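Local structure of peptidase S15/CocE/NonD (Thaumarchaeota archaeon SCGC AB-539-E09, 4PF1) at residues F425-S430 against K605-V610; V87-D92 against G331-R336; T380-W385 against S563-P568; H281-P286 against G316-F321. The protein is a serine aminopeptidase of the alpha/beta-hydrolase fold that probably releases residues from the N-terminal ends of peptides. All coordinates share one frame; numbering follows the deposited sequence.

Contact 1 of 4, residues F425-S430 against K605-V610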
# COMPACT_ATOMS: atom_id res chain seq x y z
N PHE A 425 -9.80 16.70 -43.55
CA PHE A 425 -8.61 16.38 -42.77
C PHE A 425 -8.79 16.86 -41.34
O PHE A 425 -9.63 17.73 -41.07
CB PHE A 425 -7.33 17.00 -43.39
CG PHE A 425 -7.40 18.49 -43.67
CD1 PHE A 425 -7.14 19.42 -42.66
CD2 PHE A 425 -7.67 18.97 -44.94
CE1 PHE A 425 -7.20 20.79 -42.92
CE2 PHE A 425 -7.72 20.34 -45.20
CZ PHE A 425 -7.48 21.24 -44.19
N ASP A 426 -7.98 16.33 -40.43
CA ASP A 426 -7.93 16.78 -39.04
C ASP A 426 -6.58 17.44 -38.83
O ASP A 426 -5.55 16.89 -39.25
CB ASP A 426 -8.16 15.62 -38.06
CG ASP A 426 -9.51 14.98 -38.24
OD1 ASP A 426 -10.53 15.64 -37.92
OD2 ASP A 426 -9.56 13.83 -38.73
N GLU A 427 -6.57 18.65 -38.26
CA GLU A 427 -5.36 19.45 -38.12
C GLU A 427 -4.93 19.64 -36.67
O GLU A 427 -5.78 19.76 -35.78
CB GLU A 427 -5.58 20.81 -38.78
CG GLU A 427 -4.31 21.61 -39.03
CD GLU A 427 -4.57 22.97 -39.64
OE1 GLU A 427 -4.93 23.90 -38.89
OE2 GLU A 427 -4.43 23.10 -40.88
N TYR A 428 -3.60 19.69 -36.44
CA TYR A 428 -2.98 19.99 -35.15
C TYR A 428 -1.57 20.52 -35.35
O TYR A 428 -0.97 20.29 -36.41
CB TYR A 428 -2.98 18.77 -34.20
CG TYR A 428 -2.00 17.67 -34.55
CD1 TYR A 428 -2.29 16.73 -35.53
CD2 TYR A 428 -0.81 17.53 -33.84
CE1 TYR A 428 -1.43 15.66 -35.78
CE2 TYR A 428 0.08 16.49 -34.11
CZ TYR A 428 -0.24 15.56 -35.09
OH TYR A 428 0.63 14.52 -35.37
N VAL A 429 -1.05 21.24 -34.35
CA VAL A 429 0.30 21.79 -34.41
C VAL A 429 1.20 21.00 -33.45
O VAL A 429 0.89 20.88 -32.26
CB VAL A 429 0.35 23.31 -34.12
CG1 VAL A 429 1.78 23.84 -34.15
CG2 VAL A 429 -0.52 24.09 -35.12
N SER A 430 2.29 20.43 -33.99
CA SER A 430 3.26 19.71 -33.18
C SER A 430 4.44 20.62 -32.86
O SER A 430 5.11 21.11 -33.77
CB SER A 430 3.73 18.45 -33.91
OG SER A 430 4.85 17.88 -33.26
N LYS A 605 8.16 24.36 -34.97
CA LYS A 605 6.74 23.99 -34.95
C LYS A 605 6.29 23.64 -36.36
O LYS A 605 6.76 24.23 -37.33
CB LYS A 605 5.88 25.16 -34.43
CG LYS A 605 6.03 25.45 -32.95
CD LYS A 605 5.10 26.57 -32.53
CE LYS A 605 5.43 27.11 -31.17
NZ LYS A 605 4.44 28.13 -30.72
N ALA A 606 5.37 22.68 -36.47
CA ALA A 606 4.83 22.27 -37.76
C ALA A 606 3.34 22.01 -37.66
O ALA A 606 2.86 21.52 -36.64
CB ALA A 606 5.55 21.03 -38.26
N THR A 607 2.61 22.35 -38.73
CA THR A 607 1.18 22.13 -38.85
C THR A 607 0.97 20.76 -39.47
O THR A 607 1.42 20.51 -40.58
CB THR A 607 0.54 23.27 -39.67
OG1 THR A 607 0.82 24.51 -39.02
CG2 THR A 607 -0.96 23.11 -39.83
N GLN A 608 0.34 19.84 -38.71
CA GLN A 608 0.13 18.46 -39.14
C GLN A 608 -1.31 18.22 -39.53
O GLN A 608 -2.22 18.69 -38.84
CB GLN A 608 0.54 17.46 -38.04
CG GLN A 608 1.76 17.87 -37.18
CD GLN A 608 3.07 17.78 -37.92
OE1 GLN A 608 3.33 18.53 -38.86
NE2 GLN A 608 3.95 16.90 -37.47
N ARG A 609 -1.53 17.47 -40.62
CA ARG A 609 -2.87 17.18 -41.12
C ARG A 609 -3.02 15.71 -41.47
O ARG A 609 -2.29 15.22 -42.33
CB ARG A 609 -3.19 18.03 -42.36
CG ARG A 609 -3.47 19.50 -42.07
CD ARG A 609 -3.60 20.27 -43.36
NE ARG A 609 -3.83 21.69 -43.14
CZ ARG A 609 -3.95 22.59 -44.11
NH1 ARG A 609 -3.86 22.22 -45.38
NH2 ARG A 609 -4.16 23.86 -43.81
N VAL A 610 -3.97 15.02 -40.84
CA VAL A 610 -4.29 13.63 -41.16
C VAL A 610 -5.52 13.66 -42.08
O VAL A 610 -6.62 14.01 -41.64
CB VAL A 610 -4.47 12.75 -39.90
CG1 VAL A 610 -5.09 11.40 -40.26
CG2 VAL A 610 -3.14 12.55 -39.18

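Contact 2 of 4, residues V87-D92 against G331-R336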
# COMPACT_ATOMS: atom_id res chain seq x y z
N VAL A 87 18.06 -20.19 -9.10
CA VAL A 87 17.87 -20.03 -10.55
C VAL A 87 16.82 -18.96 -10.90
O VAL A 87 15.86 -18.77 -10.13
CB VAL A 87 17.50 -21.39 -11.22
CG1 VAL A 87 18.67 -22.37 -11.14
CG2 VAL A 87 16.24 -22.01 -10.61
N PRO A 88 16.92 -18.31 -12.10
CA PRO A 88 15.84 -17.40 -12.51
C PRO A 88 14.51 -18.15 -12.64
O PRO A 88 14.53 -19.37 -12.86
CB PRO A 88 16.32 -16.88 -13.88
CG PRO A 88 17.80 -17.14 -13.89
CD PRO A 88 17.95 -18.43 -13.14
N GLN A 89 13.38 -17.46 -12.46
CA GLN A 89 12.03 -18.06 -12.52
C GLN A 89 11.81 -18.81 -13.85
O GLN A 89 11.05 -19.77 -13.87
CB GLN A 89 10.94 -16.99 -12.32
CG GLN A 89 10.82 -16.53 -10.87
CD GLN A 89 10.28 -15.12 -10.76
OE1 GLN A 89 10.97 -14.14 -11.07
NE2 GLN A 89 9.06 -14.99 -10.27
N MET A 90 12.50 -18.40 -14.92
CA MET A 90 12.45 -19.04 -16.24
C MET A 90 12.81 -20.53 -16.14
O MET A 90 12.21 -21.35 -16.84
CB MET A 90 13.41 -18.32 -17.20
CG MET A 90 13.42 -18.91 -18.61
SD MET A 90 14.62 -18.11 -19.71
CE MET A 90 16.15 -18.60 -18.93
N ASN A 91 13.76 -20.88 -15.25
CA ASN A 91 14.24 -22.25 -15.07
C ASN A 91 13.47 -23.05 -13.99
O ASN A 91 13.95 -24.10 -13.57
CB ASN A 91 15.74 -22.24 -14.72
CG ASN A 91 16.62 -21.77 -15.84
OD1 ASN A 91 16.94 -20.59 -15.95
ND2 ASN A 91 17.04 -22.70 -16.69
N ASP A 92 12.27 -22.57 -13.55
CA ASP A 92 11.50 -23.26 -12.50
C ASP A 92 11.14 -24.70 -12.89
O ASP A 92 11.39 -25.62 -12.10
CB ASP A 92 10.24 -22.47 -12.07
CG ASP A 92 9.28 -22.01 -13.17
OD1 ASP A 92 9.49 -22.38 -14.35
OD2 ASP A 92 8.36 -21.22 -12.86
N GLY A 331 6.82 -13.81 -19.70
CA GLY A 331 6.86 -15.16 -20.25
C GLY A 331 7.82 -16.06 -19.48
O GLY A 331 7.66 -17.28 -19.48
N ARG A 332 8.79 -15.43 -18.78
CA ARG A 332 9.84 -16.10 -18.00
C ARG A 332 9.57 -16.05 -16.47
O ARG A 332 10.41 -16.49 -15.69
CB ARG A 332 11.20 -15.46 -18.32
CG ARG A 332 11.67 -15.73 -19.74
CD ARG A 332 12.84 -14.83 -20.10
NE ARG A 332 12.39 -13.52 -20.57
CZ ARG A 332 13.16 -12.44 -20.59
NH1 ARG A 332 14.42 -12.50 -20.17
NH2 ARG A 332 12.68 -11.29 -21.03
N ARG A 333 8.39 -15.55 -16.06
CA ARG A 333 8.01 -15.49 -14.65
C ARG A 333 6.48 -15.63 -14.50
O ARG A 333 5.83 -16.18 -15.40
CB ARG A 333 8.54 -14.19 -13.98
CG ARG A 333 7.96 -12.87 -14.55
CD ARG A 333 8.34 -11.68 -13.68
NE ARG A 333 7.85 -10.41 -14.22
CZ ARG A 333 6.67 -9.87 -13.91
NH1 ARG A 333 5.84 -10.50 -13.08
NH2 ARG A 333 6.31 -8.71 -14.44
N ASP A 334 5.92 -15.16 -13.37
CA ASP A 334 4.48 -15.15 -13.11
C ASP A 334 3.81 -14.07 -13.96
O ASP A 334 4.39 -12.99 -14.15
CB ASP A 334 4.21 -14.92 -11.62
CG ASP A 334 4.77 -13.61 -11.11
OD1 ASP A 334 6.01 -13.43 -11.15
OD2 ASP A 334 3.97 -12.73 -10.72
N ALA A 335 2.60 -14.34 -14.47
CA ALA A 335 1.87 -13.36 -15.26
C ALA A 335 0.36 -13.51 -15.07
O ALA A 335 -0.36 -13.94 -15.98
CB ALA A 335 2.24 -13.49 -16.73
N ARG A 336 -0.13 -13.16 -13.86
CA ARG A 336 -1.56 -13.20 -13.53
C ARG A 336 -2.24 -11.93 -13.99
O ARG A 336 -3.43 -11.94 -14.29
CB ARG A 336 -1.76 -13.37 -12.01
CG ARG A 336 -1.44 -14.76 -11.50
CD ARG A 336 -1.55 -14.83 -9.99
NE ARG A 336 -1.09 -16.12 -9.47
CZ ARG A 336 0.17 -16.37 -9.12
NH1 ARG A 336 1.10 -15.43 -9.22
NH2 ARG A 336 0.50 -17.57 -8.66

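Contact 3 of 4, residues T380-W385 against S563-P568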
# COMPACT_ATOMS: atom_id res chain seq x y z
N THR A 380 -6.72 -11.47 -25.39
CA THR A 380 -7.09 -10.55 -24.30
C THR A 380 -8.56 -10.16 -24.47
O THR A 380 -9.13 -10.32 -25.55
CB THR A 380 -6.12 -9.35 -24.22
OG1 THR A 380 -5.94 -8.78 -25.52
CG2 THR A 380 -4.77 -9.73 -23.63
N GLY A 381 -9.20 -9.74 -23.38
CA GLY A 381 -10.63 -9.44 -23.37
C GLY A 381 -11.43 -10.70 -23.09
O GLY A 381 -12.14 -10.77 -22.09
N ALA A 382 -11.27 -11.72 -23.97
CA ALA A 382 -11.92 -13.02 -23.83
C ALA A 382 -11.18 -13.89 -22.79
O ALA A 382 -11.80 -14.77 -22.18
CB ALA A 382 -11.95 -13.73 -25.17
N ASN A 383 -9.85 -13.64 -22.60
CA ASN A 383 -8.96 -14.35 -21.66
C ASN A 383 -8.93 -15.87 -21.91
O ASN A 383 -9.22 -16.67 -21.01
CB ASN A 383 -9.34 -14.03 -20.20
CG ASN A 383 -9.08 -12.60 -19.82
OD1 ASN A 383 -7.93 -12.13 -19.80
ND2 ASN A 383 -10.13 -11.86 -19.50
N ALA A 384 -8.57 -16.26 -23.14
CA ALA A 384 -8.52 -17.67 -23.53
C ALA A 384 -7.36 -17.97 -24.47
O ALA A 384 -7.03 -17.14 -25.33
CB ALA A 384 -9.83 -18.08 -24.18
N TRP A 385 -6.74 -19.15 -24.29
CA TRP A 385 -5.67 -19.65 -25.15
C TRP A 385 -6.28 -20.35 -26.35
O TRP A 385 -7.24 -21.11 -26.19
CB TRP A 385 -4.76 -20.62 -24.37
CG TRP A 385 -3.78 -19.97 -23.44
CD1 TRP A 385 -3.85 -19.92 -22.08
CD2 TRP A 385 -2.52 -19.38 -23.80
NE1 TRP A 385 -2.74 -19.29 -21.57
CE2 TRP A 385 -1.91 -18.95 -22.60
CE3 TRP A 385 -1.88 -19.12 -25.02
CZ2 TRP A 385 -0.67 -18.29 -22.59
CZ3 TRP A 385 -0.65 -18.47 -25.01
CH2 TRP A 385 -0.06 -18.06 -23.81
N SER A 563 -4.45 -9.84 -30.47
CA SER A 563 -5.26 -11.04 -30.25
C SER A 563 -6.21 -10.62 -29.17
O SER A 563 -5.87 -10.70 -27.98
CB SER A 563 -4.39 -12.23 -29.85
OG SER A 563 -5.14 -13.43 -29.89
N HIS A 564 -7.29 -9.96 -29.57
CA HIS A 564 -8.16 -9.29 -28.62
C HIS A 564 -9.62 -9.34 -29.00
O HIS A 564 -9.97 -9.34 -30.19
CB HIS A 564 -7.70 -7.82 -28.53
CG HIS A 564 -8.39 -7.00 -27.48
ND1 HIS A 564 -8.12 -7.19 -26.14
CD2 HIS A 564 -9.25 -5.97 -27.62
CE1 HIS A 564 -8.85 -6.30 -25.50
NE2 HIS A 564 -9.54 -5.53 -26.35
N THR A 565 -10.48 -9.31 -27.99
CA THR A 565 -11.91 -9.16 -28.16
C THR A 565 -12.32 -7.82 -27.57
O THR A 565 -12.17 -7.61 -26.36
CB THR A 565 -12.70 -10.34 -27.55
OG1 THR A 565 -12.43 -11.51 -28.32
CG2 THR A 565 -14.20 -10.09 -27.53
N PHE A 566 -12.81 -6.91 -28.42
CA PHE A 566 -13.38 -5.64 -27.98
C PHE A 566 -14.80 -5.96 -27.52
O PHE A 566 -15.67 -6.25 -28.35
CB PHE A 566 -13.36 -4.60 -29.12
CG PHE A 566 -12.00 -4.09 -29.54
CD1 PHE A 566 -11.39 -3.05 -28.84
CD2 PHE A 566 -11.36 -4.60 -30.66
CE1 PHE A 566 -10.14 -2.57 -29.24
CE2 PHE A 566 -10.11 -4.11 -31.06
CZ PHE A 566 -9.51 -3.10 -30.34
N LEU A 567 -15.00 -6.07 -26.20
CA LEU A 567 -16.26 -6.51 -25.60
C LEU A 567 -17.41 -5.47 -25.73
O LEU A 567 -17.14 -4.30 -25.97
CB LEU A 567 -16.03 -6.88 -24.12
CG LEU A 567 -15.22 -8.15 -23.84
CD1 LEU A 567 -14.69 -8.17 -22.42
CD2 LEU A 567 -16.05 -9.41 -24.10
N PRO A 568 -18.70 -5.89 -25.56
CA PRO A 568 -19.81 -4.91 -25.65
C PRO A 568 -19.67 -3.78 -24.63
O PRO A 568 -19.24 -4.01 -23.49
CB PRO A 568 -21.06 -5.76 -25.38
CG PRO A 568 -20.65 -7.15 -25.71
CD PRO A 568 -19.22 -7.25 -25.32

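Contact 4 of 4, residues H281-P286 against G316-F321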
# COMPACT_ATOMS: atom_id res chain seq x y z
N HIS A 281 19.87 -19.64 -43.49
CA HIS A 281 20.55 -20.79 -42.90
C HIS A 281 19.59 -21.98 -42.74
O HIS A 281 18.38 -21.77 -42.60
CB HIS A 281 21.16 -20.41 -41.54
CG HIS A 281 22.42 -19.62 -41.66
ND1 HIS A 281 23.66 -20.23 -41.74
CD2 HIS A 281 22.59 -18.28 -41.75
CE1 HIS A 281 24.54 -19.25 -41.85
NE2 HIS A 281 23.94 -18.05 -41.86
N PRO A 282 20.10 -23.25 -42.73
CA PRO A 282 19.18 -24.39 -42.56
C PRO A 282 18.50 -24.40 -41.19
O PRO A 282 19.12 -24.04 -40.18
CB PRO A 282 20.10 -25.61 -42.73
CG PRO A 282 21.33 -25.09 -43.39
CD PRO A 282 21.49 -23.70 -42.89
N LEU A 283 17.22 -24.77 -41.17
CA LEU A 283 16.41 -24.89 -39.97
C LEU A 283 16.33 -26.37 -39.60
O LEU A 283 15.63 -27.13 -40.27
CB LEU A 283 15.02 -24.28 -40.24
CG LEU A 283 13.97 -24.39 -39.13
CD1 LEU A 283 14.08 -23.24 -38.14
CD2 LEU A 283 12.60 -24.44 -39.73
N THR A 284 17.12 -26.79 -38.60
CA THR A 284 17.21 -28.20 -38.19
C THR A 284 16.83 -28.41 -36.72
O THR A 284 16.38 -29.50 -36.36
CB THR A 284 18.63 -28.73 -38.43
OG1 THR A 284 19.57 -27.91 -37.74
CG2 THR A 284 19.00 -28.81 -39.92
N VAL A 285 17.05 -27.39 -35.88
CA VAL A 285 16.79 -27.45 -34.43
C VAL A 285 15.33 -27.09 -34.12
O VAL A 285 14.87 -26.02 -34.54
CB VAL A 285 17.79 -26.54 -33.66
CG1 VAL A 285 17.61 -26.67 -32.14
CG2 VAL A 285 19.24 -26.83 -34.05
N PRO A 286 14.59 -27.93 -33.34
CA PRO A 286 13.21 -27.57 -32.95
C PRO A 286 13.20 -26.26 -32.15
O PRO A 286 14.03 -26.07 -31.26
CB PRO A 286 12.75 -28.76 -32.10
CG PRO A 286 13.68 -29.87 -32.46
CD PRO A 286 14.98 -29.23 -32.76
N GLY A 316 5.07 -28.19 -40.09
CA GLY A 316 5.08 -27.76 -38.70
C GLY A 316 5.74 -28.79 -37.81
O GLY A 316 5.16 -29.23 -36.82
N LYS A 317 6.96 -29.20 -38.19
CA LYS A 317 7.73 -30.22 -37.48
C LYS A 317 8.70 -29.62 -36.46
O LYS A 317 8.97 -30.24 -35.43
CB LYS A 317 8.51 -31.07 -38.49
CG LYS A 317 8.60 -32.55 -38.12
CD LYS A 317 9.47 -33.34 -39.09
CE LYS A 317 8.71 -33.86 -40.29
NZ LYS A 317 9.61 -34.52 -41.27
N LEU A 318 9.25 -28.42 -36.74
CA LEU A 318 10.26 -27.81 -35.87
C LEU A 318 9.85 -26.46 -35.25
O LEU A 318 10.26 -26.18 -34.12
CB LEU A 318 11.58 -27.62 -36.66
CG LEU A 318 12.20 -28.88 -37.28
CD1 LEU A 318 13.08 -28.53 -38.46
CD2 LEU A 318 12.98 -29.69 -36.25
N VAL A 319 9.10 -25.61 -35.97
CA VAL A 319 8.78 -24.27 -35.48
C VAL A 319 7.37 -24.19 -34.84
O VAL A 319 6.38 -24.60 -35.43
CB VAL A 319 8.95 -23.19 -36.59
CG1 VAL A 319 8.69 -21.79 -36.05
CG2 VAL A 319 10.34 -23.26 -37.21
N HIS A 320 7.32 -23.61 -33.62
CA HIS A 320 6.10 -23.33 -32.86
C HIS A 320 6.15 -21.89 -32.36
O HIS A 320 7.19 -21.46 -31.87
CB HIS A 320 5.95 -24.30 -31.68
CG HIS A 320 5.97 -25.74 -32.07
ND1 HIS A 320 4.82 -26.43 -32.39
CD2 HIS A 320 7.02 -26.59 -32.16
CE1 HIS A 320 5.20 -27.66 -32.66
NE2 HIS A 320 6.52 -27.81 -32.54
N PHE A 321 5.04 -21.15 -32.49
CA PHE A 321 4.97 -19.77 -32.03
C PHE A 321 3.94 -19.62 -30.91
O PHE A 321 2.79 -20.01 -31.06
CB PHE A 321 4.64 -18.82 -33.21
CG PHE A 321 4.45 -17.35 -32.88
CD1 PHE A 321 5.34 -16.68 -32.05
CD2 PHE A 321 3.42 -16.63 -33.46
CE1 PHE A 321 5.17 -15.32 -31.77
CE2 PHE A 321 3.25 -15.27 -33.18
CZ PHE A 321 4.13 -14.63 -32.34

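Contact 1 of 4, residues F425-S430 against K605-V610
Glu427 and Arg609 lie side by side on a pair of antiparallel strands, pointing the same way, and the arginine grips a single carboxylate oxygen with two nitrogens. Arg609 NE approaches Glu427 OE2 to 2.7 Å on its anti lone pair, and Arg609 NH2 reaches the same OE2 at 3.0 Å, nearly in line with the C-O bond. Carboxylate and guanidinium are almost coplanar (9°), which leaves the faces of the cation available for stacking. Phe425 takes one of them: its ring lies at 17° to the guanidinium with CZ over the centre, while Arg609 CD sits 3.9 Å from the centroid of the Phe425 ring. Arginine suits this place because its methylenes and its flat cation can share one aromatic face. Thr607 backs the acid, its CG2 3.6 Å from Glu427 CD.

On the other face of the strand pair, Gln608 CB lies over the Tyr428 ring, 3.7 Å from its centroid and offset toward the rim; Tyr428 OH itself bonds to Ser578. The alignment is set by paired backbone bonds at Asp426-Val610, Tyr428-Gln608 and Ser430-Ala606, the shortest being Gln608 N to Tyr428 O at 2.7 Å. Asp426 turns its carboxylate to Arg612 and Trp473.

Strand 606-625 also pairs with strand 489-496, Arg609 bonding through its backbone to Ser495. Tyr428 and Val610 rest on Leu471 of strand 471-474, and Tyr428 meets Trp503 of strand 502-510, so the buried face packs on a second antiparallel sheet of the C-terminal domain.

Contact 2 of 4, residues V87-D92 against G331-R336
Met90 and Arg332 bring together two loops near the surface of the alpha/beta-hydrolase domain: residues 87-92, between helices 83-86 and 92-96, and residues 331-336, beyond strand 319-324. The contact is van der Waals in character. Met90 CG, anti to the backbone N (chi1 -180°), is set 3.8 Å from Arg332 CG, and the thioether chain crosses the aliphatic part of the arginine, with SD 3.8 Å from Arg332 CD. Unbranched and flexible, methionine fits here, since it also packs on Phe184 and Ile158 of neighbouring sheet strands. The guanidinium of Arg332 leads away, and its NH2 bonds to the carbonyl oxygen of His328.

Gln89 runs alongside Arg333, both side chains pointing the same way with amide and guanidinium planes 26° apart. Gln89 CD lies 3.8 Å from Arg333 CB, and Gln89 NE2 comes to 3.5 Å from Asp334 OD1, an approach rather than a hydrogen bond. Asp334 OD1 pairs instead with Arg333 NH1 in a long salt bridge of 3.5 Å. An alanine at Gln89 would keep CB against Arg332 O but would probably open a gap beside Arg333 CB and leave Asp334 without its amide neighbour.

In alpha/beta hydrolases the catalytic histidine sits in the loop after a late sheet strand. His328 holds that position, consistent with a triad of Ser161, His328 and Asp295, and Arg332 packs next to it.

Contact 3 of 4, residues T380-W385 against S563-P568
The His564 ring is met at its edge by Thr380, whose OG1 lies near the ring plane, 2.8 Å from His564 ND1; the two side chains cross at about a right angle. Either group could donate the hydrogen bond. Within the same strand, His564 CD2 stands 3.6 Å above the plane of the Phe566 ring, over its centre. At the other nitrogen, NE2 bonds to Asp509, whose carboxylate would be likely to favour a proton there. The imidazole is thus fixed in rotation by a polar partner at each nitrogen, a role that suits histidine.

Thr380 OG1 sits between the backbone N and the carbonyl carbon (chi1 48°), which turns it toward the histidine. The backbone of Thr380 brackets His564: Thr380 N donates to Ser563 O at 2.8 Å, and Thr565 N donates to Thr380 O at 3.0 Å. Gly381 follows with a positive phi of 86°, and any CB there would collide with Thr565 O, so glycine fits on both counts. Leu567 CD1 rests 3.7 Å from Gly381 O, and Ala382 CB touches Thr565 OG1, which bonds to Glu379.

Residues 380-383 make the turn between strands 375-379 and 384-388, where Asn383 and Ala384 both face Glu379 in a G1 beta bulge. A beta hairpin at the margin of the hydrolase sheet is therefore joined, by a single bridge, to strand 562-566 of the antiparallel pair with strand 482-486.

Contact 4 of 4, residues H281-P286 against G316-F321
Leu318 points its side chain at residues 283-286 and lays its two methyls against successive carbonyl oxygens. CD1 lies 3.4 Å from Leu283 O, CD2 is 3.4 Å from Thr284 O, and the same CD2 touches Pro286 CG at 3.9 Å, the leucine and the proline ring crossing obliquely. Leucine suits this spot because the fork at CG gives each carbonyl oxygen its own methyl. Leu283 and Val319 meet at about a right angle: chi1 (175°) sets Leu283 CG anti to the backbone N, toward Val319. Leu283 CD2 lies 3.6 Å from Val319 CG2. Both residues also touch Leu309 of helix 301-309. Replacing Leu318 by alanine would keep only CB near Pro286 CA and is likely to open a gap beside the Leu283 and Thr284 carbonyls and the proline ring.

The backbones approach at Pro286, where a CA-H...O contact joins Pro286 CA to Leu318 O at 3.5 Å. Leu318 bonds by its backbone to Met287, so this is where parallel strands 287-292 and 319-324 of the central sheet begin to pair, linked by a crossover through helix 301-309. Asp313 receives the backbone N-H groups of Lys317, Leu318 and Val319, holding the turn before the strand.

No conventional hydrogen bond crosses between residues 281-286 and 316-321. Pro286 cannot donate an N-H to Leu318 O, which meets its CA-H instead. Cohesion rests on apolar packing and methyl-to-carbonyl contacts; polar fixing comes from outside.

Overall arrangement
Contacts 2 and 4 belong to the hydrolase domain, contact 1 to the C-terminal domain, and contact 3 ties the edge of the hydrolase sheet to a C-terminal strand pair. Contacts 3 and 4 reach the same ten-stranded sheet. Contact 1 lies about 45 Å, centre to centre, from contact 2. None is wholly core: contact 2 is a surface contact, the others partly buried. Their chemistry follows: continuous strand pairing plus a charged, stacked outer face in contact 1; two loops meeting through methionine and arginine methylenes beside a polar glutamine in contact 2; one backbone bridge with a histidine-threonine bond in contact 3; and a loop packed by apolar side chains on the start of a sheet strand in contact 4.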